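Local coordinates for hypothetical protein, IPT/TIG domain protein (PDB 4HW6), which is of unknown function but, as a two-domain protein with an IPT/TIG domain and a six-bladed beta-propeller, probably binds carbohydrate or another nutrient ligand, at residues Y109-F114 / A399-P404; L155-Q160 / R165-V170; C360-H365 / D420-R425; T405-D410 / F416-C421. All blocks are in the same frame, centred on the assembly; numbering follows the deposited sequence.

Contact 1. Residues Y109-F114 / A399-P404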
loop_
_atom_site.group_PDB
_atom_site.type_symbol
_atom_site.label_atom_id
_atom_site.label_comp_id
_atom_site.label_asym_id
_atom_site.label_seq_id
_atom_site.Cartn_x
_atom_site.Cartn_y
_atom_site.Cartn_z
ATOM N N TYR A 109 -4.058 -9.910 8.782
ATOM C CA TYR A 109 -3.327 -8.728 8.395
ATOM C C TYR A 109 -3.268 -7.858 9.612
ATOM O O TYR A 109 -4.224 -7.776 10.378
ATOM C CB TYR A 109 -4.021 -8.036 7.246
ATOM C CG TYR A 109 -3.827 -8.765 5.952
ATOM C CD1 TYR A 109 -4.563 -9.909 5.668
ATOM C CD2 TYR A 109 -2.891 -8.337 5.021
ATOM C CE1 TYR A 109 -4.386 -10.595 4.485
ATOM C CE2 TYR A 109 -2.709 -9.024 3.829
ATOM C CZ TYR A 109 -3.461 -10.150 3.577
ATOM O OH TYR A 109 -3.303 -10.841 2.407
ATOM N N VAL A 110 -2.138 -7.194 9.798
ATOM C CA VAL A 110 -1.942 -6.352 10.941
ATOM C C VAL A 110 -1.325 -5.041 10.484
ATOM O O VAL A 110 -0.680 -4.976 9.426
ATOM C CB VAL A 110 -1.036 -7.018 12.000
ATOM C CG1 VAL A 110 -1.726 -8.229 12.612
ATOM C CG2 VAL A 110 0.326 -7.380 11.387
ATOM N N VAL A 111 -1.562 -3.999 11.268
ATOM C CA VAL A 111 -0.880 -2.738 11.085
ATOM C C VAL A 111 0.402 -2.785 11.915
ATOM O O VAL A 111 0.385 -3.206 13.088
ATOM C CB VAL A 111 -1.727 -1.524 11.501
ATOM C CG1 VAL A 111 -0.939 -0.249 11.195
ATOM C CG2 VAL A 111 -3.100 -1.497 10.810
ATOM N N THR A 112 1.523 -2.387 11.305
ATOM C CA THR A 112 2.792 -2.255 12.003
ATOM C C THR A 112 3.382 -0.855 11.706
ATOM O O THR A 112 2.844 -0.112 10.879
ATOM C CB THR A 112 3.814 -3.333 11.607
ATOM O OG1 THR A 112 3.965 -3.384 10.181
ATOM C CG2 THR A 112 3.405 -4.687 12.138
ATOM N N THR A 113 4.471 -0.506 12.382
ATOM C CA THR A 113 5.173 0.748 12.106
ATOM C C THR A 113 6.442 0.462 11.311
ATOM O O THR A 113 7.284 -0.302 11.757
ATOM C CB THR A 113 5.476 1.511 13.411
ATOM O OG1 THR A 113 4.224 1.779 14.073
ATOM C CG2 THR A 113 6.221 2.822 13.115
ATOM N N PHE A 114 6.543 1.070 10.127
ATOM C CA PHE A 114 7.633 0.850 9.192
ATOM C C PHE A 114 8.758 1.887 9.345
ATOM O O PHE A 114 9.929 1.519 9.497
ATOM C CB PHE A 114 7.064 0.846 7.767
ATOM C CG PHE A 114 8.097 0.714 6.675
ATOM C CD1 PHE A 114 9.098 -0.235 6.750
ATOM C CD2 PHE A 114 8.033 1.531 5.559
ATOM C CE1 PHE A 114 10.054 -0.339 5.740
ATOM C CE2 PHE A 114 8.970 1.421 4.549
ATOM C CZ PHE A 114 9.977 0.496 4.647
ATOM N N ALA A 399 -6.120 -1.701 15.759
ATOM C CA ALA A 399 -5.301 -0.662 15.167
ATOM C C ALA A 399 -5.969 0.703 15.206
ATOM O O ALA A 399 -7.199 0.830 14.995
ATOM C CB ALA A 399 -4.943 -1.000 13.745
ATOM N N LEU A 400 -5.126 1.711 15.443
ATOM C CA LEU A 400 -5.515 3.120 15.456
ATOM C C LEU A 400 -4.510 3.943 14.670
ATOM O O LEU A 400 -3.282 3.746 14.785
ATOM C CB LEU A 400 -5.610 3.665 16.887
ATOM C CG LEU A 400 -6.822 3.184 17.672
ATOM C CD1 LEU A 400 -6.663 3.469 19.169
ATOM C CD2 LEU A 400 -8.127 3.792 17.119
ATOM N N PHE A 401 -5.052 4.864 13.886
ATOM C CA PHE A 401 -4.295 5.831 13.132
ATOM C C PHE A 401 -4.672 7.219 13.637
ATOM O O PHE A 401 -5.645 7.395 14.366
ATOM C CB PHE A 401 -4.684 5.815 11.662
ATOM C CG PHE A 401 -4.424 4.494 10.957
ATOM C CD1 PHE A 401 -3.153 4.163 10.526
ATOM C CD2 PHE A 401 -5.467 3.625 10.692
ATOM C CE1 PHE A 401 -2.916 2.962 9.855
ATOM C CE2 PHE A 401 -5.237 2.434 10.021
ATOM C CZ PHE A 401 -3.957 2.106 9.606
ATOM N N ASN A 402 -3.951 8.213 13.156
ATOM C CA ASN A 402 -4.281 9.618 13.483
ATOM C C ASN A 402 -4.005 10.452 12.253
ATOM O O ASN A 402 -2.849 10.826 11.984
ATOM C CB ASN A 402 -3.466 10.126 14.684
ATOM C CG ASN A 402 -3.968 11.448 15.220
ATOM O OD1 ASN A 402 -4.815 12.104 14.588
ATOM N ND2 ASN A 402 -3.480 11.837 16.418
ATOM N N HIS A 403 -5.072 10.713 11.512
ATOM C CA HIS A 403 -5.026 11.405 10.220
ATOM C C HIS A 403 -4.222 10.647 9.166
ATOM O O HIS A 403 -3.267 11.159 8.567
ATOM C CB HIS A 403 -4.564 12.849 10.409
ATOM C CG HIS A 403 -5.555 13.681 11.138
ATOM N ND1 HIS A 403 -5.190 14.672 12.019
ATOM C CD2 HIS A 403 -6.911 13.684 11.110
ATOM C CE1 HIS A 403 -6.282 15.241 12.512
ATOM N NE2 HIS A 403 -7.339 14.670 11.965
ATOM N N PRO A 404 -4.626 9.396 8.908
ATOM C CA PRO A 404 -4.016 8.716 7.791
ATOM C C PRO A 404 -4.371 9.444 6.509
ATOM O O PRO A 404 -5.544 9.742 6.296
ATOM C CB PRO A 404 -4.664 7.332 7.830
ATOM C CG PRO A 404 -5.968 7.516 8.505
ATOM C CD PRO A 404 -5.807 8.690 9.427
#
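Val111 meets Ala399 and Phe401 where the six-bladed propeller closes its ring: strand 109-115, from the start of the propeller chain, lies beside strand 425-431 from its end, in the Velcro manner of propellers. The contact is small, 124 Å² in all, and wholly apolar. The tightest approach is CG2 of Val111 to CB of Ala399, 3.5 Å. The same methyl lies 3.9 Å from CZ of Phe401, reaching the ring obliquely. With CG1 of Val111 anti to the backbone N (chi1 -177°), that methyl is turned to the ring as well, 4.0 Å from CE1 of Phe401. The phenylalanine comes from the opposite direction, and although its CB does not aim at the strand, the far end of the ring does the touching. Shortening Val111 to an alanine takes away both methyls and would probably leave a gap beside the CE1-CZ end of Phe401 and against the Ala399 CB.

Further out, backbone bonds hold the valine's strand on its two sides: Val111 pairs with Gly393, while Val110 and Thr112 pair with Ala430 and Lys428. Ala399 bonds to Gly383 at the start of segment 399-404, and Leu400 O to Arg427 NH1. Just past the ring, the backbone N of Asn402 is bonded to OD1 of Asp420, whose side chain packs on Phe401.

Contact 2. Residues L155-Q160 / R165-V170; sequences LYWVGQ and RHVDFV
Leu155 and Val167 form a hydrogen-bonded antiparallel pair, as do Trp157 and Arg165, with Tyr156 and His166 the non-hydrogen-bonded pair between them; the strand axes come within 4.7 Å at 167°. The shortest of the four bonds runs from Val167 N to Leu155 O, 2.7 Å.

On one face of the sheet Tyr156 and His166 point the same way in an offset stack, with centroids 4.5 Å apart and planes at 15°. CE1 of Tyr156 sits over the rim of the imidazole, 3.5 Å from CG of His166, while NE2 of His166 is hydrogen-bonded to Asp154 OD1, which helps set the ring's rotation.

The two strands are the middle pair of one four-stranded propeller blade, joined as a beta hairpin. On its other face Trp157 CG stands between the backbone N and the carbonyl carbon (chi1 72°), which lays the indole alongside Arg165. CB of Arg165 makes a CH-pi contact 3.8 Å from the centroid of the Trp157 six-membered ring. Beyond it the arginine chain bends at chi2 and chi3, and its guanidinium bonds the carbonyl oxygens of Leu128, Val174 and Asp175. CZ3 of Trp157 also meets CG2 of Val167 at 3.4 Å. Replacing Trp157 by an alanine would probably uncover Arg165 CB and CG and open a gap beside Val167 CG2, though the guanidinium keeps its carbonyl partners. CB of Leu155 approaches the edge of the Phe169 ring.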
loop_
_atom_site.group_PDB
_atom_site.type_symbol
_atom_site.label_atom_id
_atom_site.label_comp_id
_atom_site.label_asym_id
_atom_site.label_seq_id
_atom_site.Cartn_x
_atom_site.Cartn_y
_atom_site.Cartn_z
ATOM N N LEU A 155 10.240 4.974 -3.222
ATOM C CA LEU A 155 8.959 5.560 -2.826
ATOM C C LEU A 155 9.176 7.002 -2.416
ATOM O O LEU A 155 10.055 7.310 -1.611
ATOM C CB LEU A 155 8.393 4.822 -1.630
ATOM C CG LEU A 155 7.114 5.342 -1.014
ATOM C CD1 LEU A 155 5.952 5.139 -1.985
ATOM C CD2 LEU A 155 6.859 4.591 0.295
ATOM N N TYR A 156 8.379 7.895 -2.979
ATOM C CA TYR A 156 8.513 9.319 -2.718
ATOM C C TYR A 156 7.247 9.842 -2.080
ATOM O O TYR A 156 6.149 9.324 -2.323
ATOM C CB TYR A 156 8.743 10.087 -4.023
ATOM C CG TYR A 156 10.016 9.730 -4.730
ATOM C CD1 TYR A 156 11.202 10.398 -4.450
ATOM C CD2 TYR A 156 10.044 8.728 -5.688
ATOM C CE1 TYR A 156 12.379 10.087 -5.095
ATOM C CE2 TYR A 156 11.229 8.394 -6.335
ATOM C CZ TYR A 156 12.386 9.089 -6.042
ATOM O OH TYR A 156 13.569 8.781 -6.661
ATOM N N TRP A 157 7.372 10.917 -1.312
ATOM C CA TRP A 157 6.192 11.653 -0.909
ATOM C C TRP A 157 6.411 13.128 -0.829
ATOM O O TRP A 157 7.499 13.563 -0.483
ATOM C CB TRP A 157 5.540 11.125 0.375
ATOM C CG TRP A 157 6.238 11.352 1.681
ATOM C CD1 TRP A 157 6.278 12.501 2.415
ATOM C CD2 TRP A 157 6.911 10.363 2.453
ATOM N NE1 TRP A 157 6.950 12.289 3.598
ATOM C CE2 TRP A 157 7.353 10.988 3.649
ATOM C CE3 TRP A 157 7.196 9.025 2.255
ATOM C CZ2 TRP A 157 8.047 10.310 4.625
ATOM C CZ3 TRP A 157 7.909 8.341 3.258
ATOM C CH2 TRP A 157 8.323 8.999 4.412
ATOM N N VAL A 158 5.382 13.870 -1.235
ATOM C CA VAL A 158 5.340 15.315 -1.021
ATOM C C VAL A 158 4.859 15.581 0.388
ATOM O O VAL A 158 4.112 14.771 0.970
ATOM C CB VAL A 158 4.417 16.040 -2.008
ATOM C CG1 VAL A 158 5.021 16.037 -3.416
ATOM C CG2 VAL A 158 3.020 15.417 -2.034
ATOM N N GLY A 159 5.236 16.744 0.900
ATOM C CA GLY A 159 4.914 17.165 2.247
ATOM C C GLY A 159 4.256 18.524 2.372
ATOM O O GLY A 159 4.320 19.118 3.433
ATOM N N GLN A 160 3.604 19.001 1.302
ATOM C CA GLN A 160 3.054 20.362 1.252
ATOM C C GLN A 160 4.158 21.378 1.551
ATOM O O GLN A 160 5.127 21.471 0.780
ATOM C CB GLN A 160 1.833 20.505 2.157
ATOM C CG GLN A 160 0.655 19.670 1.674
ATOM C CD GLN A 160 -0.559 19.790 2.575
ATOM O OE1 GLN A 160 -0.488 19.579 3.799
ATOM N NE2 GLN A 160 -1.689 20.109 1.972
ATOM N N ARG A 165 10.146 13.655 0.777
ATOM C CA ARG A 165 11.015 12.546 1.210
ATOM C C ARG A 165 11.139 11.452 0.157
ATOM O O ARG A 165 10.259 11.285 -0.704
ATOM C CB ARG A 165 10.506 11.927 2.523
ATOM C CG ARG A 165 10.291 12.921 3.667
ATOM C CD ARG A 165 11.552 13.654 4.067
ATOM N NE ARG A 165 12.613 12.767 4.552
ATOM C CZ ARG A 165 13.013 12.660 5.827
ATOM N NH1 ARG A 165 12.435 13.359 6.803
ATOM N NH2 ARG A 165 13.989 11.816 6.136
ATOM N N HIS A 166 12.238 10.719 0.257
ATOM C CA HIS A 166 12.555 9.614 -0.670
ATOM C C HIS A 166 12.990 8.400 0.141
ATOM O O HIS A 166 14.047 8.421 0.772
ATOM C CB HIS A 166 13.658 10.047 -1.602
ATOM C CG HIS A 166 14.247 8.941 -2.419
ATOM N ND1 HIS A 166 15.551 8.973 -2.864
ATOM C CD2 HIS A 166 13.725 7.775 -2.870
ATOM C CE1 HIS A 166 15.806 7.875 -3.559
ATOM N NE2 HIS A 166 14.718 7.124 -3.574
ATOM N N VAL A 167 12.174 7.359 0.091
ATOM C CA VAL A 167 12.477 6.101 0.718
ATOM C C VAL A 167 13.198 5.237 -0.321
ATOM O O VAL A 167 12.614 4.865 -1.340
ATOM C CB VAL A 167 11.213 5.389 1.228
ATOM C CG1 VAL A 167 11.575 4.061 1.848
ATOM C CG2 VAL A 167 10.440 6.256 2.237
ATOM N N ASP A 168 14.460 4.935 -0.043
ATOM C CA ASP A 168 15.354 4.158 -0.912
ATOM C C ASP A 168 15.528 2.775 -0.299
ATOM O O ASP A 168 16.278 2.596 0.662
ATOM C CB ASP A 168 16.685 4.903 -1.007
ATOM C CG ASP A 168 17.745 4.187 -1.831
ATOM O OD1 ASP A 168 17.615 2.992 -2.175
ATOM O OD2 ASP A 168 18.765 4.843 -2.091
ATOM N N PHE A 169 14.854 1.779 -0.859
ATOM C CA PHE A 169 14.865 0.436 -0.266
ATOM C C PHE A 169 16.200 -0.287 -0.436
ATOM O O PHE A 169 16.590 -1.089 0.418
ATOM C CB PHE A 169 13.717 -0.411 -0.833
ATOM C CG PHE A 169 12.358 -0.042 -0.304
ATOM C CD1 PHE A 169 11.639 1.009 -0.856
ATOM C CD2 PHE A 169 11.784 -0.745 0.745
ATOM C CE1 PHE A 169 10.383 1.360 -0.390
ATOM C CE2 PHE A 169 10.515 -0.411 1.202
ATOM C CZ PHE A 169 9.810 0.648 0.650
ATOM N N VAL A 170 16.904 -0.018 -1.541
ATOM C CA VAL A 170 18.168 -0.703 -1.824
ATOM C C VAL A 170 19.195 -0.289 -0.765
ATOM O O VAL A 170 19.896 -1.128 -0.210
ATOM C CB VAL A 170 18.688 -0.383 -3.245
ATOM C CG1 VAL A 170 20.145 -0.819 -3.441
ATOM C CG2 VAL A 170 17.784 -1.035 -4.287
#

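Contact 3. Residues C360-H365 / D420-R425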
loop_
_atom_site.group_PDB
_atom_site.type_symbol
_atom_site.label_atom_id
_atom_site.label_comp_id
_atom_site.label_asym_id
_atom_site.label_seq_id
_atom_site.Cartn_x
_atom_site.Cartn_y
_atom_site.Cartn_z
ATOM N N CYS A 360 -7.342 6.534 2.057
ATOM C CA CYS A 360 -7.254 7.023 3.420
ATOM C C CYS A 360 -8.378 8.030 3.684
ATOM O O CYS A 360 -8.554 8.978 2.930
ATOM C CB CYS A 360 -5.908 7.689 3.633
ATOM S SG CYS A 360 -4.601 6.449 3.692
ATOM N N ASP A 361 -9.149 7.778 4.730
ATOM C CA ASP A 361 -10.258 8.639 5.121
ATOM C C ASP A 361 -9.700 9.349 6.349
ATOM O O ASP A 361 -9.760 8.839 7.455
ATOM C CB ASP A 361 -11.487 7.778 5.409
ATOM C CG ASP A 361 -12.821 8.508 5.192
ATOM O OD1 ASP A 361 -12.959 9.296 4.221
ATOM O OD2 ASP A 361 -13.754 8.242 5.986
ATOM N N ARG A 362 -9.100 10.513 6.119
ATOM C CA ARG A 362 -8.262 11.157 7.095
ATOM C C ARG A 362 -8.972 11.459 8.401
ATOM O O ARG A 362 -8.421 11.227 9.501
ATOM C CB ARG A 362 -7.669 12.430 6.485
ATOM C CG ARG A 362 -6.763 13.223 7.403
ATOM C CD ARG A 362 -6.233 14.446 6.688
ATOM N NE ARG A 362 -5.638 15.425 7.608
ATOM C CZ ARG A 362 -4.335 15.722 7.728
ATOM N NH1 ARG A 362 -3.378 15.097 7.046
ATOM N NH2 ARG A 362 -3.976 16.679 8.583
ATOM N N ASP A 363 -10.194 11.942 8.313
ATOM C CA ASP A 363 -10.890 12.423 9.505
ATOM C C ASP A 363 -11.786 11.416 10.202
ATOM O O ASP A 363 -12.214 11.668 11.319
ATOM C CB ASP A 363 -11.603 13.745 9.197
ATOM C CG ASP A 363 -10.622 14.833 8.776
ATOM O OD1 ASP A 363 -9.617 15.038 9.459
ATOM O OD2 ASP A 363 -10.816 15.454 7.727
ATOM N N SER A 364 -12.002 10.245 9.589
ATOM C CA SER A 364 -12.523 9.091 10.308
ATOM C C SER A 364 -11.402 8.185 10.817
ATOM O O SER A 364 -11.670 7.223 11.548
ATOM C CB SER A 364 -13.489 8.270 9.451
ATOM O OG SER A 364 -12.795 7.606 8.420
ATOM N N HIS A 365 -10.161 8.511 10.432
ATOM C CA HIS A 365 -8.935 7.814 10.854
ATOM C C HIS A 365 -8.901 6.359 10.395
ATOM O O HIS A 365 -8.449 5.455 11.130
ATOM C CB HIS A 365 -8.716 7.944 12.357
ATOM C CG HIS A 365 -8.825 9.358 12.844
ATOM N ND1 HIS A 365 -7.771 10.248 12.772
ATOM C CD2 HIS A 365 -9.850 10.024 13.428
ATOM C CE1 HIS A 365 -8.153 11.407 13.276
ATOM N NE2 HIS A 365 -9.421 11.314 13.645
ATOM N N ASP A 420 0.692 8.193 8.057
ATOM C CA ASP A 420 -0.149 8.421 9.219
ATOM C C ASP A 420 0.288 9.752 9.827
ATOM O O ASP A 420 1.107 9.807 10.744
ATOM C CB ASP A 420 0.039 7.239 10.152
ATOM C CG ASP A 420 -0.952 7.196 11.288
ATOM O OD1 ASP A 420 -1.987 7.859 11.192
ATOM O OD2 ASP A 420 -0.709 6.402 12.238
ATOM N N CYS A 421 -0.289 10.831 9.285
ATOM C CA CYS A 421 0.298 12.157 9.409
ATOM C C CYS A 421 0.478 12.681 10.819
ATOM O O CYS A 421 1.547 13.174 11.128
ATOM C CB CYS A 421 -0.467 13.185 8.577
ATOM S SG CYS A 421 -0.087 12.943 6.850
ATOM N N ASP A 422 -0.527 12.543 11.680
ATOM C CA ASP A 422 -0.400 13.040 13.052
ATOM C C ASP A 422 0.224 12.049 14.062
ATOM O O ASP A 422 0.416 12.356 15.243
ATOM C CB ASP A 422 -1.715 13.684 13.485
ATOM C CG ASP A 422 -1.801 15.153 13.037
ATOM O OD1 ASP A 422 -0.815 15.902 13.242
ATOM O OD2 ASP A 422 -2.836 15.582 12.510
ATOM N N ASN A 423 0.677 10.912 13.551
ATOM C CA ASN A 423 1.619 10.058 14.267
ATOM C C ASN A 423 3.026 10.160 13.709
ATOM O O ASN A 423 3.952 9.597 14.264
ATOM C CB ASN A 423 1.147 8.604 14.234
ATOM C CG ASN A 423 -0.037 8.377 15.130
ATOM O OD1 ASN A 423 -0.114 8.969 16.223
ATOM N ND2 ASN A 423 -0.981 7.554 14.679
ATOM N N HIS A 424 3.172 10.871 12.590
ATOM C CA HIS A 424 4.470 11.217 12.022
ATOM C C HIS A 424 5.261 10.001 11.603
ATOM O O HIS A 424 6.491 10.021 11.580
ATOM C CB HIS A 424 5.197 12.129 12.995
ATOM C CG HIS A 424 4.397 13.360 13.310
ATOM N ND1 HIS A 424 4.232 14.383 12.395
ATOM C CD2 HIS A 424 3.654 13.694 14.393
ATOM C CE1 HIS A 424 3.419 15.298 12.908
ATOM N NE2 HIS A 424 3.054 14.902 14.118
ATOM N N ARG A 425 4.524 8.970 11.188
ATOM C CA ARG A 425 5.104 7.694 10.837
ATOM C C ARG A 425 4.504 7.152 9.557
ATOM O O ARG A 425 3.327 7.415 9.251
ATOM C CB ARG A 425 4.838 6.684 11.955
ATOM C CG ARG A 425 5.597 6.920 13.256
ATOM C CD ARG A 425 4.859 6.163 14.334
ATOM N NE ARG A 425 5.461 6.183 15.652
ATOM C CZ ARG A 425 5.021 6.886 16.700
ATOM N NH1 ARG A 425 4.010 7.770 16.619
ATOM N NH2 ARG A 425 5.655 6.714 17.867
HETATM O O HOH W 1 -1.447 16.899 9.970
#
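Arg362 carries this contact with Cys421 and Asp422, the residues it reaches across the 85 Å² shared by the two segments. Its CG is anti to the backbone N (chi1 180°) and the chain runs extended as far as NE, so the guanidinium is delivered to the other turn although CB does not point there. NH1 lies 3.8 Å from CB of Cys421, which approaches the guanidinium obliquely. The polar use of that nitrogen lies elsewhere: NH1 of Arg362 is hydrogen-bonded to OG1 of Thr405.

With Asp422 the link is indirect. Its OD2 is 4.2 Å from NH2 of Arg362 and well out of the guanidinium plane, so no N-H is directed at it and any direct attraction is probably between charges alone. A water bridges the pair, accepting from Arg362 NH2 at 2.9 Å and donating to Asp422 OD2 at 3.2 Å. The same carboxylate oxygen is bonded to His403 ND1.

Both segments, in neighbouring propeller blades, run from the end of the second strand into the turn that follows, and their Asp-x-Asp-x-His pattern is reminiscent of NHL repeats. In each turn the first aspartate forms a salt bridge seven residues on, Asp361 with Arg368 and Asp420 with Arg427. In the second turn a G1 beta bulge sets two residues, His424 and Arg425, opposite Asp420, and ND2 of Asn423 donates to Asp420 OD2 at 2.7 Å. The bond is nearly straight (177°) but comes from above the carboxylate plane. In the first turn, Ser364 OG gives its hydrogen to OD2 of Asp361 at 2.7 Å, on the anti side, tilted out of the carboxylate plane.

Contact 4. Residues T405-D410 / F416-C421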
loop_
_atom_site.group_PDB
_atom_site.type_symbol
_atom_site.label_atom_id
_atom_site.label_comp_id
_atom_site.label_asym_id
_atom_site.label_seq_id
_atom_site.Cartn_x
_atom_site.Cartn_y
_atom_site.Cartn_z
ATOM N N THR A 405 -3.396 9.700 5.642
ATOM C CA THR A 405 -3.583 10.609 4.530
ATOM C C THR A 405 -3.121 10.065 3.184
ATOM O O THR A 405 -3.835 10.150 2.196
ATOM C CB THR A 405 -2.864 11.937 4.835
ATOM O OG1 THR A 405 -3.394 12.472 6.057
ATOM C CG2 THR A 405 -3.051 12.953 3.726
ATOM N N SER A 406 -1.932 9.497 3.152
ATOM C CA SER A 406 -1.337 8.985 1.959
ATOM C C SER A 406 -1.278 7.458 1.996
ATOM O O SER A 406 -1.299 6.829 3.077
ATOM C CB SER A 406 0.060 9.612 1.792
ATOM O OG SER A 406 0.890 9.312 2.903
ATOM N N ILE A 407 -1.236 6.853 0.817
ATOM C CA ILE A 407 -1.263 5.419 0.688
ATOM C C ILE A 407 -0.499 4.972 -0.562
ATOM O O ILE A 407 -0.547 5.605 -1.621
ATOM C CB ILE A 407 -2.717 4.874 0.726
ATOM C CG1 ILE A 407 -2.751 3.344 0.733
ATOM C CG2 ILE A 407 -3.554 5.469 -0.427
ATOM C CD1 ILE A 407 -4.134 2.766 1.043
ATOM N N ALA A 408 0.199 3.854 -0.427
ATOM C CA ALA A 408 0.851 3.183 -1.550
ATOM C C ALA A 408 0.772 1.672 -1.353
ATOM O O ALA A 408 0.687 1.190 -0.211
ATOM C CB ALA A 408 2.299 3.646 -1.683
ATOM N N TYR A 409 0.713 0.924 -2.452
ATOM C CA TYR A 409 0.720 -0.524 -2.377
ATOM C C TYR A 409 1.972 -1.049 -3.036
ATOM O O TYR A 409 2.222 -0.790 -4.214
ATOM C CB TYR A 409 -0.536 -1.142 -3.027
ATOM C CG TYR A 409 -0.558 -2.632 -2.811
ATOM C CD1 TYR A 409 -0.876 -3.173 -1.567
ATOM C CD2 TYR A 409 -0.203 -3.501 -3.820
ATOM C CE1 TYR A 409 -0.855 -4.539 -1.354
ATOM C CE2 TYR A 409 -0.210 -4.880 -3.613
ATOM C CZ TYR A 409 -0.536 -5.387 -2.370
ATOM O OH TYR A 409 -0.490 -6.767 -2.173
ATOM N N ASP A 410 2.744 -1.802 -2.264
ATOM C CA ASP A 410 3.999 -2.377 -2.695
ATOM C C ASP A 410 3.688 -3.767 -3.220
ATOM O O ASP A 410 3.454 -4.695 -2.439
ATOM C CB ASP A 410 4.926 -2.435 -1.493
ATOM C CG ASP A 410 6.328 -2.907 -1.820
ATOM O OD1 ASP A 410 6.531 -3.656 -2.806
ATOM O OD2 ASP A 410 7.225 -2.549 -1.018
ATOM N N PHE A 416 0.729 -2.630 2.149
ATOM C CA PHE A 416 0.436 -1.221 2.032
ATOM C C PHE A 416 1.391 -0.402 2.912
ATOM O O PHE A 416 1.757 -0.846 4.017
ATOM C CB PHE A 416 -0.967 -0.898 2.529
ATOM C CG PHE A 416 -2.071 -1.431 1.667
ATOM C CD1 PHE A 416 -2.597 -2.679 1.896
ATOM C CD2 PHE A 416 -2.593 -0.661 0.637
ATOM C CE1 PHE A 416 -3.628 -3.171 1.115
ATOM C CE2 PHE A 416 -3.627 -1.157 -0.156
ATOM C CZ PHE A 416 -4.138 -2.394 0.091
ATOM N N TYR A 417 1.719 0.807 2.461
ATOM C CA TYR A 417 2.324 1.845 3.320
ATOM C C TYR A 417 1.283 2.947 3.477
ATOM O O TYR A 417 0.648 3.351 2.494
ATOM C CB TYR A 417 3.641 2.417 2.749
ATOM C CG TYR A 417 4.631 1.329 2.461
ATOM C CD1 TYR A 417 5.094 0.498 3.478
ATOM C CD2 TYR A 417 5.072 1.096 1.165
ATOM C CE1 TYR A 417 5.941 -0.554 3.199
ATOM C CE2 TYR A 417 5.935 0.064 0.883
ATOM C CZ TYR A 417 6.376 -0.753 1.899
ATOM O OH TYR A 417 7.207 -1.798 1.590
ATOM N N ILE A 418 1.091 3.400 4.710
ATOM C CA ILE A 418 0.154 4.449 5.051
ATOM C C ILE A 418 0.906 5.603 5.698
ATOM O O ILE A 418 1.635 5.395 6.676
ATOM C CB ILE A 418 -0.888 3.967 6.085
ATOM C CG1 ILE A 418 -1.566 2.658 5.617
ATOM C CG2 ILE A 418 -1.907 5.084 6.387
ATOM C CD1 ILE A 418 -2.385 2.787 4.353
ATOM N N GLY A 419 0.723 6.807 5.160
ATOM C CA GLY A 419 1.272 8.008 5.757
ATOM C C GLY A 419 0.321 8.483 6.822
ATOM O O GLY A 419 -0.734 9.082 6.537
ATOM N N ASP A 420 0.692 8.193 8.057
ATOM C CA ASP A 420 -0.149 8.421 9.219
ATOM C C ASP A 420 0.288 9.752 9.827
ATOM O O ASP A 420 1.107 9.807 10.744
ATOM C CB ASP A 420 0.039 7.239 10.152
ATOM C CG ASP A 420 -0.952 7.196 11.288
ATOM O OD1 ASP A 420 -1.987 7.859 11.192
ATOM O OD2 ASP A 420 -0.709 6.402 12.238
ATOM N N CYS A 421 -0.289 10.831 9.285
ATOM C CA CYS A 421 0.298 12.157 9.409
ATOM C C CYS A 421 0.478 12.681 10.819
ATOM O O CYS A 421 1.547 13.174 11.128
ATOM C CB CYS A 421 -0.467 13.185 8.577
ATOM S SG CYS A 421 -0.087 12.943 6.850
#
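Thr405 to Asp410 and Phe416 to Cys421 are held first by main-chain bonds. Ala408 N donates to Tyr417 O at 3.0 Å and Tyr417 N to Ala408 O at 2.9 Å. Toward the other end the exchange is uneven: Gly419 N donates to Ser406 O, from well above the carbonyl plane, but Gly419 O is taken by Thr405 N, and the buried Ser406 N has no partner in the model. OG of Ser406 rests 3.2 Å from CA of Gly419, where the missing side chain makes room, and is bonded to Ile141 O.

An aromatic pair lies at the opposite end. The edge of Tyr409 points into the face of Phe416, planes at 63° and centroids 4.8 Å apart, with the tyrosine CD1 above the phenyl centre.

These strands, 404-410 and 415-420, form a beta hairpin, the first two strands of the blade that closes the propeller. Apolar contacts continue on the sheet side that carries Phe416: CD1 of Ile407 lies 3.8 Å from CD2 of Phe416, and Ile418 lies side by side with Ile407, its CD1 3.7 Å from Ile407 CG1.

On the opposite face the Tyr417 hydroxyl donates to Asp410 OD2 at 2.7 Å. The hydroxyl comes from the anti side, somewhat out of the carboxylate plane, with the ring turned 58° from that plane; OD2 also forms a salt bridge with Arg413 NH1.

How the contacts relate
Following the chain from the N terminus, strand 109-114 opens contact 1, which closes at 399-404 after most of the propeller. Contact 2 falls within that span as a hairpin. Contact 3 opens at 360-365, also within the span, but closes at 420-425 beyond it, so contacts 1 and 3 cross. Contact 4 is a hairpin begun after contact 1 has closed; its second strand runs into the turn of contact 3, sharing Asp420 and Cys421. Contact 4 pairs the first two strands of the closing blade, contact 1 lays the loop before them against strand 109-115, contact 3 joins on the preceding blade, and Phe169 of contact 2 touches Phe114 and Tyr417 from the next blade round the ring, the first in sequence.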